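Pentatricopeptide repeat-containing protein 10, chloroplastic (Zea mays, PDB 4M59) binds specific single-stranded RNA elements in the atpH 5'-UTR and psaJ 3'-UTR of chloroplast transcripts, blocking exonucleases and so stabilising the mRNA. Local coordinates at residues F129-L132 with R133-G136; V162-L165 with D166-R169; G436-S439 with T440-I444; Y460-L463 with L464-Y467. The protein carries 4 engineered substitutions. All coordinates share one frame; numbering follows the deposited sequence.

Contact 1 of 4, residues F129-L132 with R133-G136; sequences FAEL and RRQG
Arg-133 turns back toward Phe-129 where helix 122-132 ends, a helix-terminating turn in the predicted second pentatricopeptide repeat of this superhelical repeat protein. Its backbone N still donates to Phe-129 O (3.1 Å), as in a regular helix, although the backbone of Arg-133 itself has already left the helix. CB rests 3.8 Å from Leu-132 CD2. Because CG stands between the backbone N and the carbonyl carbon (chi1 78°), the chain turns back along the helix, and CG passes Ala-130 O at 3.5 Å while CD skirts Phe-129 O. A bend at chi3 then swings the guanidinium to the phenyl ring, their planes 39° apart, with Phe-129 CE2 lying over one guanidinium face, 3.7 Å from Arg-133 NH1. That same NH1 forms a salt bridge with Glu-167 of helix 158-170. A leucine here would probably leave Glu-167 without its cationic mate and take the guanidinium away from Phe-129 CE2. Arg-134 follows another course: its N donates to Glu-131 O at 2.8 Å, an i-to-i+3 bond, its guanidinium lays one face over Ala-130 O, and NH2 stops 4.2 Å from Glu-131 OE1, beyond salt-bridge range.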
loop_
_atom_site.group_PDB
_atom_site.type_symbol
_atom_site.label_atom_id
_atom_site.label_comp_id
_atom_site.label_asym_id
_atom_site.label_seq_id
_atom_site.Cartn_x
_atom_site.Cartn_y
_atom_site.Cartn_z
ATOM N N PHE A 129 3.036 -0.782 -41.438
ATOM C CA PHE A 129 4.242 -0.156 -41.900
ATOM C C PHE A 129 4.519 -0.663 -43.291
ATOM O O PHE A 129 4.879 0.097 -44.171
ATOM C CB PHE A 129 5.375 -0.532 -40.959
ATOM C CG PHE A 129 6.632 0.233 -41.178
ATOM C CD1 PHE A 129 6.637 1.599 -41.166
ATOM C CD2 PHE A 129 7.815 -0.419 -41.373
ATOM C CE1 PHE A 129 7.777 2.285 -41.367
ATOM C CE2 PHE A 129 8.953 0.272 -41.568
ATOM C CZ PHE A 129 8.934 1.620 -41.568
ATOM N N ALA A 130 4.357 -1.968 -43.485
ATOM C CA ALA A 130 4.592 -2.584 -44.784
ATOM C C ALA A 130 3.689 -1.972 -45.849
ATOM O O ALA A 130 4.121 -1.720 -46.971
ATOM C CB ALA A 130 4.380 -4.085 -44.703
ATOM N N GLU A 131 2.436 -1.732 -45.484
ATOM C CA GLU A 131 1.477 -1.117 -46.390
ATOM C C GLU A 131 1.854 0.336 -46.647
ATOM O O GLU A 131 1.836 0.800 -47.786
ATOM C CB GLU A 131 0.068 -1.191 -45.801
ATOM C CG GLU A 131 -0.999 -1.628 -46.791
ATOM C CD GLU A 131 -2.368 -1.750 -46.148
ATOM O OE1 GLU A 131 -3.226 -2.461 -46.708
ATOM O OE2 GLU A 131 -2.583 -1.134 -45.085
ATOM N N LEU A 132 2.194 1.046 -45.579
ATOM C CA LEU A 132 2.562 2.452 -45.672
ATOM C C LEU A 132 3.674 2.674 -46.690
ATOM O O LEU A 132 3.690 3.681 -47.394
ATOM C CB LEU A 132 2.993 2.979 -44.303
ATOM C CG LEU A 132 3.910 4.200 -44.290
ATOM C CD1 LEU A 132 3.879 4.868 -42.925
ATOM C CD2 LEU A 132 5.331 3.808 -44.660
ATOM N N ARG A 133 4.604 1.727 -46.763
ATOM C CA ARG A 133 5.727 1.844 -47.684
ATOM C C ARG A 133 5.472 1.043 -48.950
ATOM O O ARG A 133 6.356 0.895 -49.792
ATOM C CB ARG A 133 7.024 1.394 -47.013
ATOM C CG ARG A 133 7.189 -0.111 -46.911
ATOM C CD ARG A 133 8.252 -0.477 -45.888
ATOM N NE ARG A 133 9.338 0.496 -45.856
ATOM C CZ ARG A 133 10.511 0.288 -45.268
ATOM N NH1 ARG A 133 10.752 -0.862 -44.656
ATOM N NH2 ARG A 133 11.442 1.232 -45.293
ATOM N N ARG A 134 4.255 0.527 -49.083
ATOM C CA ARG A 134 3.866 -0.178 -50.282
ATOM C C ARG A 134 3.074 0.793 -51.090
ATOM O O ARG A 134 2.773 0.563 -52.244
ATOM C CB ARG A 134 3.001 -1.358 -49.914
ATOM C CG ARG A 134 2.761 -2.317 -51.022
ATOM C CD ARG A 134 2.435 -3.657 -50.448
ATOM N NE ARG A 134 1.487 -3.542 -49.347
ATOM C CZ ARG A 134 1.518 -4.310 -48.270
ATOM N NH1 ARG A 134 2.448 -5.238 -48.145
ATOM N NH2 ARG A 134 0.629 -4.142 -47.318
ATOM N N GLN A 135 2.738 1.894 -50.453
ATOM C CA GLN A 135 2.018 2.961 -51.102
ATOM C C GLN A 135 2.978 4.050 -51.461
ATOM O O GLN A 135 2.572 5.168 -51.738
ATOM C CB GLN A 135 0.969 3.528 -50.168
ATOM C CG GLN A 135 -0.134 2.568 -49.882
ATOM C CD GLN A 135 -1.264 3.226 -49.174
ATOM O OE1 GLN A 135 -2.364 2.705 -49.129
ATOM N NE2 GLN A 135 -1.002 4.385 -48.613
ATOM N N GLY A 136 4.255 3.728 -51.433
ATOM C CA GLY A 136 5.271 4.697 -51.761
ATOM C C GLY A 136 5.293 5.897 -50.851
ATOM O O GLY A 136 5.735 6.965 -51.235
#

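Contact 2 of 4, residues V162-L165 with D166-R169; sequences VALL and DEMR
The carboxylate of Glu-167 is overlain by Leu-164, whose CD1 methyl stands above its plane, 3.6 Å from Glu-167 OE1; the backbone Ala-163 O lies to the same side, 3.6 Å from OE2. A second flat group, the guanidinium of Arg-169, stands oblique to Leu-165 O. Two torsions explain the first pairing: Leu-164 CG is anti to its backbone N (chi1 -176°), and the Glu-167 chain runs extended beyond CG, so the two side chains cross at about a right angle. On the way out, Glu-167 CG passes 3.0 Å from Ala-163 O. OE1 finds its charged partner in Arg-133. A glutamine in its place would probably forfeit the charge pairing with that arginine and weaken the tie to the turn that follows helix 122-132. Around the turn, Leu-165 and Met-168 lie side by side and point the same way, Leu-165 CD2 coming 4.2 Å from Met-168 SD. Met-168 packs on helix 141-151 and Leu-165 on helix 193-204. Beneath runs an unbroken ladder of i-to-i+4 bonds, with Met-168 N to Leu-164 O at 3.0 Å. This is an amphipathic alpha-helix wedged between others, as expected in the helical hairpin array of pentatricopeptide repeats.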
loop_
_atom_site.group_PDB
_atom_site.type_symbol
_atom_site.label_atom_id
_atom_site.label_comp_id
_atom_site.label_asym_id
_atom_site.label_seq_id
_atom_site.Cartn_x
_atom_site.Cartn_y
_atom_site.Cartn_z
ATOM N N VAL A 162 18.903 -3.775 -37.156
ATOM C CA VAL A 162 20.105 -3.461 -37.916
ATOM C C VAL A 162 19.766 -3.206 -39.382
ATOM O O VAL A 162 20.313 -2.294 -40.001
ATOM C CB VAL A 162 21.140 -4.598 -37.828
ATOM C CG1 VAL A 162 22.350 -4.281 -38.694
ATOM C CG2 VAL A 162 21.556 -4.825 -36.384
ATOM N N ALA A 163 18.864 -4.012 -39.930
ATOM C CA ALA A 163 18.452 -3.848 -41.310
ATOM C C ALA A 163 17.658 -2.582 -41.544
ATOM O O ALA A 163 17.750 -1.989 -42.602
ATOM C CB ALA A 163 17.658 -5.032 -41.759
ATOM N N LEU A 164 16.876 -2.168 -40.562
ATOM C CA LEU A 164 16.049 -0.991 -40.726
ATOM C C LEU A 164 16.863 0.238 -40.467
ATOM O O LEU A 164 16.560 1.310 -40.973
ATOM C CB LEU A 164 14.868 -1.028 -39.778
ATOM C CG LEU A 164 13.868 0.107 -39.930
ATOM C CD1 LEU A 164 13.154 0.009 -41.245
ATOM C CD2 LEU A 164 12.885 0.064 -38.812
ATOM N N LEU A 165 17.897 0.086 -39.661
ATOM C CA LEU A 165 18.812 1.176 -39.427
ATOM C C LEU A 165 19.456 1.548 -40.739
ATOM O O LEU A 165 19.560 2.714 -41.072
ATOM C CB LEU A 165 19.864 0.775 -38.411
ATOM C CG LEU A 165 19.448 0.891 -36.953
ATOM C CD1 LEU A 165 20.454 0.212 -36.085
ATOM C CD2 LEU A 165 19.336 2.330 -36.578
ATOM N N ASP A 166 19.864 0.537 -41.495
ATOM C CA ASP A 166 20.438 0.761 -42.808
ATOM C C ASP A 166 19.488 1.500 -43.736
ATOM O O ASP A 166 19.836 2.541 -44.270
ATOM C CB ASP A 166 20.860 -0.555 -43.447
ATOM C CG ASP A 166 22.088 -1.143 -42.801
ATOM O OD1 ASP A 166 22.729 -0.446 -41.998
ATOM O OD2 ASP A 166 22.415 -2.302 -43.098
ATOM N N GLU A 167 18.289 0.961 -43.912
ATOM C CA GLU A 167 17.288 1.580 -44.778
ATOM C C GLU A 167 17.092 3.054 -44.453
ATOM O O GLU A 167 17.244 3.915 -45.316
ATOM C CB GLU A 167 15.955 0.841 -44.670
ATOM C CG GLU A 167 16.065 -0.671 -44.744
ATOM C CD GLU A 167 14.718 -1.352 -44.612
ATOM O OE1 GLU A 167 13.687 -0.664 -44.753
ATOM O OE2 GLU A 167 14.690 -2.576 -44.367
ATOM N N MET A 168 16.741 3.341 -43.201
ATOM C CA MET A 168 16.475 4.714 -42.783
ATOM C C MET A 168 17.675 5.621 -43.028
ATOM O O MET A 168 17.518 6.783 -43.401
ATOM C CB MET A 168 16.046 4.761 -41.315
ATOM C CG MET A 168 17.190 4.704 -40.318
ATOM S SD MET A 168 16.607 4.786 -38.616
ATOM C CE MET A 168 16.255 6.533 -38.460
ATOM N N ARG A 169 18.870 5.084 -42.820
ATOM C CA ARG A 169 20.095 5.828 -43.070
ATOM C C ARG A 169 20.369 5.898 -44.568
ATOM O O ARG A 169 21.105 6.764 -45.039
ATOM C CB ARG A 169 21.277 5.183 -42.348
ATOM C CG ARG A 169 21.520 5.729 -40.951
ATOM C CD ARG A 169 22.956 5.509 -40.513
ATOM N NE ARG A 169 23.063 4.492 -39.475
ATOM C CZ ARG A 169 23.454 4.733 -38.229
ATOM N NH1 ARG A 169 23.521 3.745 -37.349
ATOM N NH2 ARG A 169 23.775 5.965 -37.858
#

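Contact 3 of 4, residues G436-S439 with T440-I444; sequences GDWS and TAQSI
Trp-438 CG sits between its backbone N and carbonyl carbon (chi1 55°), while Gln-442, one turn later, places CG anti to its carbonyl carbon and runs extended beyond it; these settings lay the two side chains side by side, pointing the same way. The Gln-442 amide meets the benzo rim of the indole, its CD in plane at the ring edge and the two planes 70° apart. Side chain to side chain, they come closest at Trp-438 CZ3 and Gln-442 NE2, 3.7 Å. NE2 is hydrogen-bonded to Tyr-467 OH of helix 458-468. Below them Gln-442 N donates to Trp-438 O at 2.7 Å, an ordinary i-to-i+4 helical bond.

Asp-437 stands at the N-cap. Its CG, anti to the backbone N (chi1 -161°), carries OD1 round to accept from Thr-440 N at 3.2 Å, although the exact place of OD1 is less certain. The side chain thus supplies an acceptor to Thr-440 N, for which no earlier helical carbonyl is in place, while Asp-437 O starts the regular series with Ala-441 N. Ala-441 CB tucks in 3.1 Å from Trp-438 O.

Asp-437 OD2 pairs with Arg-403, and Ser-439 OG bonds to Leu-20 N of the second subunit, so this helix start takes part in the homodimer interface. Within the chain, Ala-441 packs on Leu-429 of helix 422-435 and on Leu-463 of helix 458-468, setting helix 438-449 between its two neighbours in sequence.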
loop_
_atom_site.group_PDB
_atom_site.type_symbol
_atom_site.label_atom_id
_atom_site.label_comp_id
_atom_site.label_asym_id
_atom_site.label_seq_id
_atom_site.Cartn_x
_atom_site.Cartn_y
_atom_site.Cartn_z
ATOM N N GLY A 436 -11.353 -2.868 24.341
ATOM C CA GLY A 436 -12.738 -3.273 24.401
ATOM C C GLY A 436 -13.498 -2.381 25.347
ATOM O O GLY A 436 -14.701 -2.493 25.479
ATOM N N ASP A 437 -12.781 -1.482 25.996
ATOM C CA ASP A 437 -13.362 -0.614 26.997
ATOM C C ASP A 437 -14.423 0.275 26.390
ATOM O O ASP A 437 -14.229 1.469 26.235
ATOM C CB ASP A 437 -12.270 0.241 27.611
ATOM C CG ASP A 437 -12.671 0.821 28.922
ATOM O OD1 ASP A 437 -13.742 1.440 28.997
ATOM O OD2 ASP A 437 -11.909 0.651 29.888
ATOM N N TRP A 438 -15.559 -0.318 26.059
ATOM C CA TRP A 438 -16.615 0.386 25.362
ATOM C C TRP A 438 -17.369 1.334 26.250
ATOM O O TRP A 438 -17.961 2.282 25.780
ATOM C CB TRP A 438 -17.586 -0.611 24.780
ATOM C CG TRP A 438 -18.120 -1.550 25.784
ATOM C CD1 TRP A 438 -17.658 -2.789 26.068
ATOM C CD2 TRP A 438 -19.232 -1.328 26.644
ATOM N NE1 TRP A 438 -18.412 -3.361 27.052
ATOM C CE2 TRP A 438 -19.390 -2.480 27.422
ATOM C CE3 TRP A 438 -20.119 -0.270 26.823
ATOM C CZ2 TRP A 438 -20.384 -2.598 28.366
ATOM C CZ3 TRP A 438 -21.097 -0.386 27.764
ATOM C CH2 TRP A 438 -21.226 -1.540 28.524
ATOM N N SER A 439 -17.375 1.053 27.535
ATOM C CA SER A 439 -18.107 1.875 28.460
ATOM C C SER A 439 -17.548 3.273 28.396
ATOM O O SER A 439 -18.272 4.251 28.387
ATOM C CB SER A 439 -17.995 1.306 29.862
ATOM O OG SER A 439 -18.947 1.877 30.729
ATOM N N THR A 440 -16.237 3.361 28.326
ATOM C CA THR A 440 -15.616 4.653 28.219
ATOM C C THR A 440 -15.819 5.156 26.816
ATOM O O THR A 440 -15.901 6.351 26.580
ATOM C CB THR A 440 -14.126 4.568 28.494
ATOM O OG1 THR A 440 -13.893 3.652 29.566
ATOM C CG2 THR A 440 -13.593 5.920 28.863
ATOM N N ALA A 441 -15.900 4.229 25.875
ATOM C CA ALA A 441 -16.030 4.607 24.489
ATOM C C ALA A 441 -17.333 5.338 24.284
ATOM O O ALA A 441 -17.408 6.305 23.539
ATOM C CB ALA A 441 -15.971 3.398 23.623
ATOM N N GLN A 442 -18.363 4.866 24.962
ATOM C CA GLN A 442 -19.639 5.526 24.934
ATOM C C GLN A 442 -19.444 6.899 25.488
ATOM O O GLN A 442 -19.486 7.871 24.763
ATOM C CB GLN A 442 -20.637 4.781 25.795
ATOM C CG GLN A 442 -21.113 3.497 25.194
ATOM C CD GLN A 442 -22.163 2.833 26.026
ATOM O OE1 GLN A 442 -22.344 3.166 27.191
ATOM N NE2 GLN A 442 -22.871 1.895 25.435
ATOM N N SER A 443 -19.170 6.968 26.783
ATOM C CA SER A 443 -19.016 8.226 27.506
ATOM C C SER A 443 -18.279 9.310 26.735
ATOM O O SER A 443 -18.422 10.492 27.010
ATOM C CB SER A 443 -18.300 7.982 28.823
ATOM O OG SER A 443 -17.704 9.169 29.296
ATOM N N ILE A 444 -17.497 8.878 25.758
ATOM C CA ILE A 444 -16.724 9.765 24.931
ATOM C C ILE A 444 -17.550 10.292 23.778
ATOM O O ILE A 444 -17.577 11.494 23.524
ATOM C CB ILE A 444 -15.523 9.015 24.373
ATOM C CG1 ILE A 444 -14.404 9.005 25.402
ATOM C CG2 ILE A 444 -15.046 9.636 23.082
ATOM C CD1 ILE A 444 -13.172 8.307 24.923
#

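Contact 4 of 4, residues Y460-L463 with L464-Y467; sequences YSLL and LQCY
Leu-463 and Tyr-467 lie side by side along one flank of helix 458-468, and the backbone behind them shows how unevenly successive helical amides can be served. Gln-465 N donates to Ser-461 O at 2.7 Å, almost straight at 172°. Cys-466 N reaches Leu-462 O at 2.6 Å. At the two outer rungs the bonds are weak: Leu-464 N to Tyr-460 O, and Tyr-467 N to Leu-463 O at 3.1 Å. Tyr-467 N, however, has a second acceptor in Leu-464 O, 3.0 Å away, so its single N-H is divided between an i-4 and an i-3 carbonyl.

The Tyr-467 ring, whose CG is anti to the carbonyl carbon (chi1 -80°), leans back along the helix. Its CE2 meets Leu-463 CG at 3.6 Å and both leucine methyls slightly farther off, while its CD2 comes 3.0 Å from Leu-463 O, which stands oblique to the ring. Leucine branch and backbone carbonyl therefore both line the same CD2-CE2 side of the ring.

The buried hydroxyls look outside the two segments for partners. Ser-461 OG is hydrogen-bonded to Thr-498 OG1 on helix 493-504, Tyr-467 OH to Gln-442 NE2, and Tyr-460 OH makes a weak bond to Arg-449. Leu-464 adds apolar packing on Leu-499. The nearest atom of this contact lies about 4 Å from the bound RNA. Aliphatic and aromatic carbon thus fills this largely buried stretch while its hydroxyls find protein partners, which implies a helix joined to helices 438-449 and 493-504 by polar as well as apolar contacts.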
loop_
_atom_site.group_PDB
_atom_site.type_symbol
_atom_site.label_atom_id
_atom_site.label_comp_id
_atom_site.label_asym_id
_atom_site.label_seq_id
_atom_site.Cartn_x
_atom_site.Cartn_y
_atom_site.Cartn_z
ATOM N N TYR A 460 -17.273 5.150 14.066
ATOM C CA TYR A 460 -18.282 4.120 14.240
ATOM C C TYR A 460 -17.619 2.774 14.126
ATOM O O TYR A 460 -18.082 1.792 14.649
ATOM C CB TYR A 460 -19.455 4.275 13.243
ATOM C CG TYR A 460 -20.574 5.159 13.737
ATOM C CD1 TYR A 460 -21.349 4.778 14.778
ATOM C CD2 TYR A 460 -20.833 6.373 13.166
ATOM C CE1 TYR A 460 -22.331 5.572 15.250
ATOM C CE2 TYR A 460 -21.826 7.178 13.636
ATOM C CZ TYR A 460 -22.577 6.768 14.681
ATOM O OH TYR A 460 -23.596 7.539 15.179
ATOM N N SER A 461 -16.495 2.747 13.456
ATOM C CA SER A 461 -15.766 1.511 13.296
ATOM C C SER A 461 -15.038 1.188 14.587
ATOM O O SER A 461 -15.053 0.057 15.069
ATOM C CB SER A 461 -14.771 1.655 12.151
ATOM O OG SER A 461 -14.553 0.412 11.503
ATOM N N LEU A 462 -14.397 2.206 15.141
ATOM C CA LEU A 462 -13.673 2.082 16.391
ATOM C C LEU A 462 -14.602 1.617 17.478
ATOM O O LEU A 462 -14.303 0.682 18.211
ATOM C CB LEU A 462 -13.109 3.437 16.793
ATOM C CG LEU A 462 -11.680 3.772 16.403
ATOM C CD1 LEU A 462 -11.383 3.315 15.010
ATOM C CD2 LEU A 462 -11.481 5.253 16.513
ATOM N N LEU A 463 -15.727 2.298 17.581
ATOM C CA LEU A 463 -16.720 1.993 18.584
ATOM C C LEU A 463 -17.207 0.594 18.363
ATOM O O LEU A 463 -17.501 -0.131 19.294
ATOM C CB LEU A 463 -17.889 2.952 18.460
ATOM C CG LEU A 463 -18.977 2.828 19.516
ATOM C CD1 LEU A 463 -18.458 3.304 20.841
ATOM C CD2 LEU A 463 -20.199 3.613 19.117
ATOM N N LEU A 464 -17.287 0.204 17.111
ATOM C CA LEU A 464 -17.758 -1.108 16.801
ATOM C C LEU A 464 -16.755 -2.102 17.301
ATOM O O LEU A 464 -17.088 -3.010 18.032
ATOM C CB LEU A 464 -17.899 -1.235 15.310
ATOM C CG LEU A 464 -18.710 -2.416 14.839
ATOM C CD1 LEU A 464 -19.994 -2.454 15.588
ATOM C CD2 LEU A 464 -18.962 -2.217 13.392
ATOM N N GLN A 465 -15.511 -1.912 16.899
ATOM C CA GLN A 465 -14.444 -2.790 17.317
ATOM C C GLN A 465 -14.365 -2.798 18.825
ATOM O O GLN A 465 -14.102 -3.821 19.438
ATOM C CB GLN A 465 -13.121 -2.327 16.717
ATOM C CG GLN A 465 -12.982 -2.630 15.247
ATOM C CD GLN A 465 -11.670 -2.156 14.661
ATOM O OE1 GLN A 465 -11.112 -1.152 15.087
ATOM N NE2 GLN A 465 -11.174 -2.878 13.667
ATOM N N CYS A 466 -14.598 -1.630 19.410
ATOM C CA CYS A 466 -14.544 -1.460 20.855
ATOM C C CYS A 466 -15.526 -2.384 21.565
ATOM O O CYS A 466 -15.250 -2.869 22.662
ATOM C CB CYS A 466 -14.831 -0.008 21.229
ATOM S SG CYS A 466 -13.906 0.593 22.660
ATOM N N TYR A 467 -16.675 -2.620 20.940
ATOM C CA TYR A 467 -17.695 -3.454 21.555
ATOM C C TYR A 467 -17.344 -4.911 21.357
ATOM O O TYR A 467 -17.755 -5.773 22.111
ATOM C CB TYR A 467 -19.060 -3.203 20.910
ATOM C CG TYR A 467 -19.808 -1.971 21.367
ATOM C CD1 TYR A 467 -20.213 -1.825 22.672
ATOM C CD2 TYR A 467 -20.156 -0.982 20.471
ATOM C CE1 TYR A 467 -20.909 -0.718 23.083
ATOM C CE2 TYR A 467 -20.857 0.133 20.876
ATOM C CZ TYR A 467 -21.230 0.255 22.184
ATOM O OH TYR A 467 -21.926 1.358 22.598
#

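In the fold
The four contacts come in order along the chain as two neighbouring pairs. Contacts 1 and 2, centres about 16 Å apart, touch where the turn after helix 122-132 meets helix 158-170, in predicted repeats 2 and 3. Contacts 3 and 4, only about 9 Å apart, lie on the successive helices 438-449 and 458-468 and touch, in predicted repeats 11 and 12. Some 68 to 76 Å between centres separates the pairs, which lie on opposite sides of the chain's centre. Each pair shows how consecutive repeats adhere locally; summed along an all-helical chain with no strands, such junctions build the elongated superhelix that holds single-stranded RNA.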